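Local coordinates for microtubule-associated protein 1A/1B, light chain 3 (Trypanosoma brucei brucei, PDB 3W1Y), which probably binds phosphatidylethanolamine as a ubiquitin-like protein of the Atg8 family that works in autophagy at membranes, at residues R9-R14 against F125-Y130; M79-A84 against V97-G102; K32-L37 against D114-A119. One frame throughout, in Å; residues are numbered along the deposited sequence.

Overall arrangement
All three contacts are buried and join helices to a single ubiquitin-like sheet. Contacts 1 and 2 lie on opposite faces of it: contact 1 sets the N-terminal helix 9-13 against strand 126-133, and contact 2 sets helix 78-88 against the neighbouring strand 96-100. Contact 3 pins helix 112-119 to strand 33-40, on the other side of 126-133. Backbone bonding joins their strands, S129 O to F100 N and L126 N to P35 O. Contact 1 is aromatic, with tyrosine hydroxyls held by carboxylates nearby; contact 2 is apolar, two valines against a phenylalanine and a more accessible methionine; contact 3 rests on one tyrosine packed against isoleucine and proline.

Contact 1. Residues R9-R14 against F125-Y130; sequences RYQYTR and FLYVSY
The N-terminal helix 9-13, one of two helices that precede the ubiquitin-like fold in Atg8 proteins, sets Y10 and Q11 against F125, just before strand 126-133, and Y127 within it. The backbones stay well apart, 9.5 Å between Y10 CA and Y127 CA, and long side chains fill the interval. Y10 meets F125 in an offset edge-to-face (T-shaped) pair: the edge of Y10 is turned to the face of F125, the ring centroids are 5.7 Å apart and the planes stand at 82°. The closest atoms are Y10 CE2 and F125 CE1 at 3.9 Å. With CG anti to the backbone N (chi1 -153°), the Y10 ring swings from the helix toward the sheet, and Y127 OH arrives at its edge, near the ring plane. The Y127 ring in turn has Y10 CB at its own edge, 4.3 Å from Y127 CE2, while Q11 lies over one of its faces. Q11 and Y127 approach each other from opposite directions, Q11 as an extended chain: CG touches Y127 OH at 3.3 Å, and CD sits toward the rim of the ring. Its amide is tilted by 32° from the ring plane and puts NE2 3.7 Å from Y127 CE1. This packing covers part of the sheet face turned away from helix 78-88 and ties the N-terminal extension to the last strand of the ubiquitin-like fold. The hydroxyls are anchored outside the pair of segments, Y10 OH by E22 and Y127 OH by D123. On the helix side R14 backs Y10: CD lies over one face of the ring, and NH1 bonds T13 OG1 at 3.1 Å, in the guanidinium plane. NH1 also forms a salt bridge with E64, which R9 NH1 shares.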
loop_
_atom_site.group_PDB
_atom_site.type_symbol
_atom_site.label_atom_id
_atom_site.label_comp_id
_atom_site.label_asym_id
_atom_site.label_seq_id
_atom_site.Cartn_x
_atom_site.Cartn_y
_atom_site.Cartn_z
ATOM N N ARG A 9 16.128 16.214 1.639
ATOM C CA ARG A 9 16.375 17.384 0.816
ATOM C C ARG A 9 15.740 18.668 1.354
ATOM O O ARG A 9 16.393 19.703 1.407
ATOM C CB ARG A 9 15.919 17.119 -0.606
ATOM C CG ARG A 9 16.383 18.194 -1.543
ATOM C CD ARG A 9 16.468 17.714 -2.985
ATOM N NE ARG A 9 16.860 18.859 -3.791
ATOM C CZ ARG A 9 16.056 19.877 -4.061
ATOM N NH1 ARG A 9 14.804 19.854 -3.625
ATOM N NH2 ARG A 9 16.507 20.906 -4.775
ATOM N N TYR A 10 14.485 18.580 1.786
ATOM C CA TYR A 10 13.766 19.696 2.428
ATOM C C TYR A 10 14.478 20.342 3.625
ATOM O O TYR A 10 14.373 21.540 3.819
ATOM C CB TYR A 10 12.378 19.243 2.858
ATOM C CG TYR A 10 11.357 20.337 2.923
ATOM C CD1 TYR A 10 10.793 20.862 1.763
ATOM C CD2 TYR A 10 10.907 20.808 4.137
ATOM C CE1 TYR A 10 9.831 21.871 1.816
ATOM C CE2 TYR A 10 9.946 21.794 4.209
ATOM C CZ TYR A 10 9.425 22.316 3.045
ATOM O OH TYR A 10 8.484 23.272 3.127
ATOM N N GLN A 11 15.191 19.551 4.422
ATOM C CA GLN A 11 15.941 20.099 5.545
ATOM C C GLN A 11 17.235 20.809 5.144
ATOM O O GLN A 11 17.697 21.683 5.862
ATOM C CB GLN A 11 16.231 19.017 6.598
ATOM C CG GLN A 11 15.004 18.494 7.300
ATOM C CD GLN A 11 15.274 17.186 8.050
ATOM O OE1 GLN A 11 15.876 16.252 7.508
ATOM N NE2 GLN A 11 14.817 17.113 9.285
ATOM N N TYR A 12 17.816 20.456 3.996
ATOM C CA TYR A 12 18.995 21.172 3.506
ATOM C C TYR A 12 18.641 22.464 2.809
ATOM O O TYR A 12 19.436 23.386 2.767
ATOM C CB TYR A 12 19.822 20.298 2.555
ATOM C CG TYR A 12 20.540 19.186 3.262
ATOM C CD1 TYR A 12 19.937 17.933 3.398
ATOM C CD2 TYR A 12 21.808 19.382 3.828
ATOM C CE1 TYR A 12 20.576 16.886 4.055
ATOM C CE2 TYR A 12 22.468 18.323 4.506
ATOM C CZ TYR A 12 21.824 17.080 4.608
ATOM O OH TYR A 12 22.422 16.011 5.248
ATOM N N THR A 13 17.462 22.525 2.218
ATOM C CA THR A 13 17.102 23.683 1.380
ATOM C C THR A 13 16.170 24.644 2.082
ATOM O O THR A 13 15.938 25.731 1.580
ATOM C CB THR A 13 16.485 23.261 -0.001
ATOM O OG1 THR A 13 15.370 22.405 0.233
ATOM C CG2 THR A 13 17.474 22.487 -0.828
ATOM N N ARG A 14 15.619 24.246 3.232
ATOM C CA ARG A 14 14.813 25.148 4.054
ATOM C C ARG A 14 15.477 25.327 5.402
ATOM O O ARG A 14 15.896 24.335 6.017
ATOM C CB ARG A 14 13.405 24.598 4.254
ATOM C CG ARG A 14 12.407 24.971 3.179
ATOM C CD ARG A 14 12.761 24.387 1.799
ATOM N NE ARG A 14 11.653 24.543 0.860
ATOM C CZ ARG A 14 11.608 23.995 -0.346
ATOM N NH1 ARG A 14 12.621 23.254 -0.800
ATOM N NH2 ARG A 14 10.548 24.191 -1.094
ATOM N N PHE A 125 7.632 18.516 11.481
ATOM C CA PHE A 125 7.143 17.633 10.411
ATOM C C PHE A 125 7.365 16.181 10.789
ATOM O O PHE A 125 8.325 15.862 11.507
ATOM C CB PHE A 125 7.888 17.838 9.076
ATOM C CG PHE A 125 7.402 19.004 8.249
ATOM C CD1 PHE A 125 8.158 20.176 8.181
ATOM C CD2 PHE A 125 6.241 18.903 7.485
ATOM C CE1 PHE A 125 7.738 21.265 7.393
ATOM C CE2 PHE A 125 5.815 19.974 6.699
ATOM C CZ PHE A 125 6.572 21.166 6.667
ATOM N N LEU A 126 6.474 15.318 10.288
ATOM C CA LEU A 126 6.744 13.885 10.186
ATOM C C LEU A 126 7.354 13.642 8.789
ATOM O O LEU A 126 6.689 13.890 7.783
ATOM C CB LEU A 126 5.445 13.089 10.335
ATOM C CG LEU A 126 5.610 11.583 10.249
ATOM C CD1 LEU A 126 6.614 11.079 11.304
ATOM C CD2 LEU A 126 4.252 10.881 10.357
ATOM N N TYR A 127 8.627 13.229 8.751
ATOM C CA TYR A 127 9.334 12.961 7.513
ATOM C C TYR A 127 9.102 11.524 7.049
ATOM O O TYR A 127 9.188 10.592 7.843
ATOM C CB TYR A 127 10.825 13.267 7.682
ATOM C CG TYR A 127 11.082 14.762 7.619
ATOM C CD1 TYR A 127 11.015 15.544 8.762
ATOM C CD2 TYR A 127 11.346 15.391 6.398
ATOM C CE1 TYR A 127 11.216 16.916 8.705
ATOM C CE2 TYR A 127 11.558 16.750 6.326
ATOM C CZ TYR A 127 11.492 17.516 7.485
ATOM O OH TYR A 127 11.699 18.878 7.423
ATOM N N VAL A 128 8.786 11.360 5.768
ATOM C CA VAL A 128 8.451 10.068 5.205
ATOM C C VAL A 128 9.158 9.909 3.840
ATOM O O VAL A 128 9.143 10.830 2.995
ATOM C CB VAL A 128 6.912 9.889 5.044
ATOM C CG1 VAL A 128 6.582 8.590 4.336
ATOM C CG2 VAL A 128 6.177 9.983 6.393
ATOM N N SER A 129 9.790 8.748 3.648
ATOM C CA SER A 129 10.326 8.346 2.368
ATOM C C SER A 129 9.312 7.451 1.698
ATOM O O SER A 129 8.714 6.580 2.331
ATOM C CB SER A 129 11.620 7.561 2.530
ATOM O OG SER A 129 12.546 8.297 3.290
ATOM N N TYR A 130 9.141 7.659 0.403
ATOM C CA TYR A 130 8.287 6.801 -0.364
ATOM C C TYR A 130 9.022 6.218 -1.572
ATOM O O TYR A 130 9.860 6.884 -2.209
ATOM C CB TYR A 130 7.001 7.545 -0.768
ATOM C CG TYR A 130 7.166 8.592 -1.850
ATOM C CD1 TYR A 130 7.018 8.275 -3.213
ATOM C CD2 TYR A 130 7.436 9.912 -1.512
ATOM C CE1 TYR A 130 7.167 9.261 -4.204
ATOM C CE2 TYR A 130 7.558 10.878 -2.463
ATOM C CZ TYR A 130 7.428 10.568 -3.808
ATOM O OH TYR A 130 7.558 11.597 -4.723
#

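Contact 2. Residues M79-A84 against V97-G102; sequences MEFMMA and VFVFIG
Helix 79-84 crosses strand 97-100 with their axes 9.0 Å apart at closest approach and their N-to-C directions at 126°, bringing M82 CA within 7.1 Å of V97 CA. This is the helix-on-sheet packing of the ubiquitin-like beta-grasp fold, in which helix 78-88 lies against a sheet that has 96-100 as one of the two outer strands of this chain. V97 and V99 point to the helix from alternate strand positions, whereas F98 between them points away, to the face where it meets a basic side chain of another protein's chain. V99 is shared by two helix residues. Its CG1 approaches F81 CE2 at 3.8 Å, meeting the ring obliquely, and its CG2 lies 3.9 Å from M82 CG. A chi1 of 167° turns the F81 ring away from its own backbone N and sends it from the helix toward the sheet, into the core, where it also touches V128 and I36 and makes an edge-to-face pair with F70. M82 runs out over the strand instead. Its chain is bent at the last torsion (chi3 77°), and the terminal methyl CE comes to rest against a backbone carbonyl, 3.3 Å from V97 O. M79 and M83 pack on the second subunit. V97 completes the contact through one branch, with CG1 at 3.8 Å from M82 O.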
loop_
_atom_site.group_PDB
_atom_site.type_symbol
_atom_site.label_atom_id
_atom_site.label_comp_id
_atom_site.label_asym_id
_atom_site.label_seq_id
_atom_site.Cartn_x
_atom_site.Cartn_y
_atom_site.Cartn_z
ATOM N N MET A 79 -2.625 3.520 6.049
ATOM C CA MET A 79 -3.248 3.183 4.778
ATOM C C MET A 79 -3.904 4.399 4.101
ATOM O O MET A 79 -3.788 4.583 2.885
ATOM C CB MET A 79 -4.255 2.015 4.976
ATOM C CG MET A 79 -4.995 1.595 3.698
ATOM S SD MET A 79 -3.832 0.911 2.465
ATOM C CE MET A 79 -3.760 -0.769 3.079
ATOM N N GLU A 80 -4.616 5.202 4.887
ATOM C CA GLU A 80 -5.282 6.396 4.351
ATOM C C GLU A 80 -4.272 7.380 3.784
ATOM O O GLU A 80 -4.465 7.910 2.693
ATOM C CB GLU A 80 -6.178 7.067 5.412
ATOM C CG GLU A 80 -7.560 6.431 5.487
ATOM C CD GLU A 80 -8.358 6.807 6.748
ATOM O OE1 GLU A 80 -9.516 7.265 6.593
ATOM O OE2 GLU A 80 -7.853 6.618 7.883
ATOM N N PHE A 81 -3.196 7.609 4.531
ATOM C CA PHE A 81 -2.062 8.379 4.039
ATOM C C PHE A 81 -1.533 7.830 2.720
ATOM O O PHE A 81 -1.331 8.584 1.773
ATOM C CB PHE A 81 -0.946 8.421 5.094
ATOM C CG PHE A 81 0.370 8.921 4.575
ATOM C CD1 PHE A 81 0.467 10.122 3.908
ATOM C CD2 PHE A 81 1.524 8.184 4.778
ATOM C CE1 PHE A 81 1.673 10.567 3.433
ATOM C CE2 PHE A 81 2.756 8.647 4.304
ATOM C CZ PHE A 81 2.815 9.828 3.630
ATOM N N MET A 82 -1.318 6.527 2.662
ATOM C CA MET A 82 -0.796 5.912 1.462
ATOM C C MET A 82 -1.724 6.064 0.264
ATOM O O MET A 82 -1.258 6.265 -0.859
ATOM C CB MET A 82 -0.494 4.451 1.705
ATOM C CG MET A 82 0.869 4.179 2.280
ATOM S SD MET A 82 0.798 2.484 2.869
ATOM C CE MET A 82 0.948 1.608 1.317
ATOM N N MET A 83 -3.028 5.978 0.506
ATOM C CA MET A 83 -4.020 6.244 -0.538
ATOM C C MET A 83 -4.024 7.700 -0.950
ATOM O O MET A 83 -4.114 7.968 -2.127
ATOM C CB MET A 83 -5.427 5.797 -0.134
ATOM C CG MET A 83 -5.490 4.305 0.192
ATOM S SD MET A 83 -7.015 3.914 1.075
ATOM C CE MET A 83 -8.102 3.555 -0.352
ATOM N N ALA A 84 -3.895 8.634 -0.005
ATOM C CA ALA A 84 -3.734 10.048 -0.375
ATOM C C ALA A 84 -2.479 10.304 -1.269
ATOM O O ALA A 84 -2.533 11.087 -2.225
ATOM C CB ALA A 84 -3.722 10.932 0.861
ATOM N N VAL A 97 2.768 2.233 -4.129
ATOM C CA VAL A 97 3.632 3.095 -3.328
ATOM C C VAL A 97 3.790 2.473 -1.948
ATOM O O VAL A 97 2.818 2.009 -1.378
ATOM C CB VAL A 97 3.093 4.568 -3.257
ATOM C CG1 VAL A 97 1.702 4.623 -2.631
ATOM C CG2 VAL A 97 4.074 5.492 -2.516
ATOM N N PHE A 98 5.019 2.425 -1.436
ATOM C CA PHE A 98 5.267 2.030 -0.046
ATOM C C PHE A 98 5.990 3.177 0.672
ATOM O O PHE A 98 6.733 3.936 0.042
ATOM C CB PHE A 98 6.058 0.704 0.036
ATOM C CG PHE A 98 7.163 0.590 -0.988
ATOM C CD1 PHE A 98 8.468 0.979 -0.675
ATOM C CD2 PHE A 98 6.897 0.102 -2.272
ATOM C CE1 PHE A 98 9.509 0.902 -1.623
ATOM C CE2 PHE A 98 7.926 0.005 -3.234
ATOM C CZ PHE A 98 9.240 0.420 -2.906
ATOM N N VAL A 99 5.739 3.320 1.974
ATOM C CA VAL A 99 6.313 4.400 2.785
ATOM C C VAL A 99 7.141 3.920 3.995
ATOM O O VAL A 99 6.855 2.878 4.582
ATOM C CB VAL A 99 5.236 5.421 3.272
ATOM C CG1 VAL A 99 4.577 6.135 2.081
ATOM C CG2 VAL A 99 4.187 4.758 4.145
ATOM N N PHE A 100 8.143 4.724 4.360
ATOM C CA PHE A 100 9.080 4.425 5.430
ATOM C C PHE A 100 9.178 5.570 6.412
ATOM O O PHE A 100 9.144 6.732 6.029
ATOM C CB PHE A 100 10.479 4.138 4.866
ATOM C CG PHE A 100 10.498 3.071 3.827
ATOM C CD1 PHE A 100 10.291 3.388 2.487
ATOM C CD2 PHE A 100 10.679 1.728 4.185
ATOM C CE1 PHE A 100 10.293 2.381 1.508
ATOM C CE2 PHE A 100 10.681 0.719 3.220
ATOM C CZ PHE A 100 10.485 1.041 1.891
ATOM N N ILE A 101 9.304 5.222 7.681
ATOM C CA ILE A 101 9.673 6.164 8.701
ATOM C C ILE A 101 10.987 5.665 9.273
ATOM O O ILE A 101 11.043 4.599 9.884
ATOM C CB ILE A 101 8.587 6.332 9.798
ATOM C CG1 ILE A 101 7.379 7.099 9.263
ATOM C CG2 ILE A 101 9.124 7.189 10.930
ATOM C CD1 ILE A 101 6.323 6.245 8.699
ATOM N N GLY A 102 12.049 6.429 9.019
ATOM C CA GLY A 102 13.418 6.085 9.432
ATOM C C GLY A 102 13.856 4.655 9.141
ATOM O O GLY A 102 14.413 3.976 10.033
#

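Contact 3. Residues K32-L37 against D114-A119; sequences KHIPIL and DIYARA
Strand 33-37 and helix 114-119 come nearest at I34 and Y116, whose CA atoms are 7.0 Å apart. The contact belongs to the ubiquitin-like fold: the helix leads into strand 126-133, which lies beside 33-40 in the sheet, and Y116 touches L126 at the start of that strand as well as I34 and P35 on the neighbouring one. A single aromatic side chain carries the helix side. Y116 CB points to the strand, and the side chain leaves the helix with chi1 near trans (-173°), so that I34 lies near the base of the ring and P35 near its hydroxyl end, both on the same side of the ring plane. I34 runs alongside the base of the tyrosine in the reverse sense. Two of its methyls touch the ring: CG2, which meets it obliquely, is 3.5 Å from Y116 CD1, and CD1 is 3.6 Å from Y116 CD2. The turn at chi2 (-59°) brings I34 CD1 round to this side, and both methyls also come near CB, with I34 CD1 at 3.7 Å from Y116 CB. P35 crosses the far half of the ring at about a right angle, with CD as its nearest atom, 4.0 Å from Y116 CE1. Beyond the proline the phenol is tied down outside the two segments, OH bonding the backbone carbonyl of G124. R27 of helix 16-29 touches both I34 and Y116, and T23 of the same helix lies on P35, so the N-terminal helical region abuts this cluster as well. The proline reaches almost to the end of the phenol, its CD lying 4.1 Å from Y116 OH.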
loop_
_atom_site.group_PDB
_atom_site.type_symbol
_atom_site.label_atom_id
_atom_site.label_comp_id
_atom_site.label_asym_id
_atom_site.label_seq_id
_atom_site.Cartn_x
_atom_site.Cartn_y
_atom_site.Cartn_z
ATOM N N LYS A 32 -5.209 19.015 15.579
ATOM C CA LYS A 32 -5.401 17.565 15.527
ATOM C C LYS A 32 -4.920 16.973 14.177
ATOM O O LYS A 32 -5.212 15.824 13.860
ATOM C CB LYS A 32 -6.883 17.230 15.798
ATOM C CG LYS A 32 -7.337 17.540 17.245
ATOM C CD LYS A 32 -8.826 17.180 17.471
ATOM C CE LYS A 32 -9.248 17.619 18.880
ATOM N NZ LYS A 32 -10.596 17.090 19.295
ATOM N N HIS A 33 -4.193 17.759 13.392
ATOM C CA HIS A 33 -3.654 17.275 12.143
ATOM C C HIS A 33 -2.134 17.130 12.194
ATOM O O HIS A 33 -1.443 17.814 12.933
ATOM C CB HIS A 33 -4.112 18.132 10.944
ATOM C CG HIS A 33 -5.592 18.036 10.664
ATOM N ND1 HIS A 33 -6.103 17.648 9.443
ATOM C CD2 HIS A 33 -6.660 18.247 11.465
ATOM C CE1 HIS A 33 -7.422 17.634 9.505
ATOM N NE2 HIS A 33 -7.785 17.987 10.725
ATOM N N ILE A 34 -1.635 16.213 11.376
ATOM C CA ILE A 34 -0.230 15.854 11.336
ATOM C C ILE A 34 0.354 16.414 10.039
ATOM O O ILE A 34 -0.111 16.075 8.951
ATOM C CB ILE A 34 -0.080 14.301 11.392
ATOM C CG1 ILE A 34 -0.877 13.710 12.590
ATOM C CG2 ILE A 34 1.428 13.863 11.332
ATOM C CD1 ILE A 34 -0.457 14.257 14.027
ATOM N N PRO A 35 1.363 17.304 10.155
ATOM C CA PRO A 35 2.093 17.746 8.951
ATOM C C PRO A 35 3.160 16.737 8.526
ATOM O O PRO A 35 4.011 16.342 9.319
ATOM C CB PRO A 35 2.702 19.086 9.362
ATOM C CG PRO A 35 2.799 19.018 10.888
ATOM C CD PRO A 35 1.809 17.990 11.388
ATOM N N ILE A 36 3.103 16.345 7.256
ATOM C CA ILE A 36 3.883 15.270 6.722
ATOM C C ILE A 36 4.662 15.773 5.505
ATOM O O ILE A 36 4.110 16.431 4.620
ATOM C CB ILE A 36 2.971 14.090 6.317
ATOM C CG1 ILE A 36 2.119 13.643 7.506
ATOM C CG2 ILE A 36 3.788 12.908 5.712
ATOM C CD1 ILE A 36 0.984 12.661 7.131
ATOM N N LEU A 37 5.960 15.476 5.484
ATOM C CA LEU A 37 6.800 15.839 4.356
ATOM C C LEU A 37 7.286 14.535 3.729
ATOM O O LEU A 37 7.974 13.776 4.399
ATOM C CB LEU A 37 7.962 16.725 4.861
ATOM C CG LEU A 37 8.892 17.471 3.889
ATOM C CD1 LEU A 37 9.676 16.473 3.045
ATOM C CD2 LEU A 37 8.117 18.426 3.025
ATOM N N ASP A 114 -0.153 8.586 16.378
ATOM C CA ASP A 114 0.736 7.759 17.203
ATOM C C ASP A 114 2.145 7.751 16.631
ATOM O O ASP A 114 3.112 7.796 17.373
ATOM C CB ASP A 114 0.190 6.336 17.380
ATOM C CG ASP A 114 -1.072 6.300 18.255
ATOM O OD1 ASP A 114 -1.120 7.023 19.282
ATOM O OD2 ASP A 114 -2.006 5.537 17.923
ATOM N N ILE A 115 2.263 7.722 15.310
ATOM C CA ILE A 115 3.587 7.724 14.666
ATOM C C ILE A 115 4.253 9.077 14.877
ATOM O O ILE A 115 5.449 9.163 15.171
ATOM C CB ILE A 115 3.457 7.403 13.150
ATOM C CG1 ILE A 115 2.836 5.997 12.977
ATOM C CG2 ILE A 115 4.798 7.545 12.431
ATOM C CD1 ILE A 115 2.442 5.677 11.563
ATOM N N TYR A 116 3.453 10.126 14.728
ATOM C CA TYR A 116 3.892 11.493 14.954
ATOM C C TYR A 116 4.505 11.711 16.345
ATOM O O TYR A 116 5.633 12.202 16.454
ATOM C CB TYR A 116 2.719 12.427 14.732
ATOM C CG TYR A 116 3.066 13.875 14.778
ATOM C CD1 TYR A 116 3.826 14.452 13.770
ATOM C CD2 TYR A 116 2.608 14.690 15.821
ATOM C CE1 TYR A 116 4.133 15.809 13.787
ATOM C CE2 TYR A 116 2.903 16.051 15.849
ATOM C CZ TYR A 116 3.679 16.605 14.826
ATOM O OH TYR A 116 3.988 17.954 14.839
ATOM N N ALA A 117 3.765 11.337 17.394
ATOM C CA ALA A 117 4.257 11.379 18.790
ATOM C C ALA A 117 5.639 10.776 18.982
ATOM O O ALA A 117 6.477 11.337 19.693
ATOM C CB ALA A 117 3.255 10.725 19.752
ATOM N N ARG A 118 5.893 9.645 18.340
ATOM C CA ARG A 118 7.195 8.985 18.463
ATOM C C ARG A 118 8.288 9.454 17.472
ATOM O O ARG A 118 9.492 9.365 17.789
ATOM C CB ARG A 118 7.034 7.453 18.380
ATOM C CG ARG A 118 6.787 6.898 16.987
ATOM C CD ARG A 118 7.416 5.487 16.842
ATOM N NE ARG A 118 7.737 5.146 15.437
ATOM C CZ ARG A 118 6.964 4.407 14.640
ATOM N NH1 ARG A 118 5.817 3.905 15.097
ATOM N NH2 ARG A 118 7.333 4.164 13.379
ATOM N N ALA A 119 7.889 9.943 16.290
ATOM C CA ALA A 119 8.863 10.075 15.184
ATOM C C ALA A 119 8.982 11.456 14.590
ATOM O O ALA A 119 9.767 11.667 13.679
ATOM C CB ALA A 119 8.594 9.027 14.048
#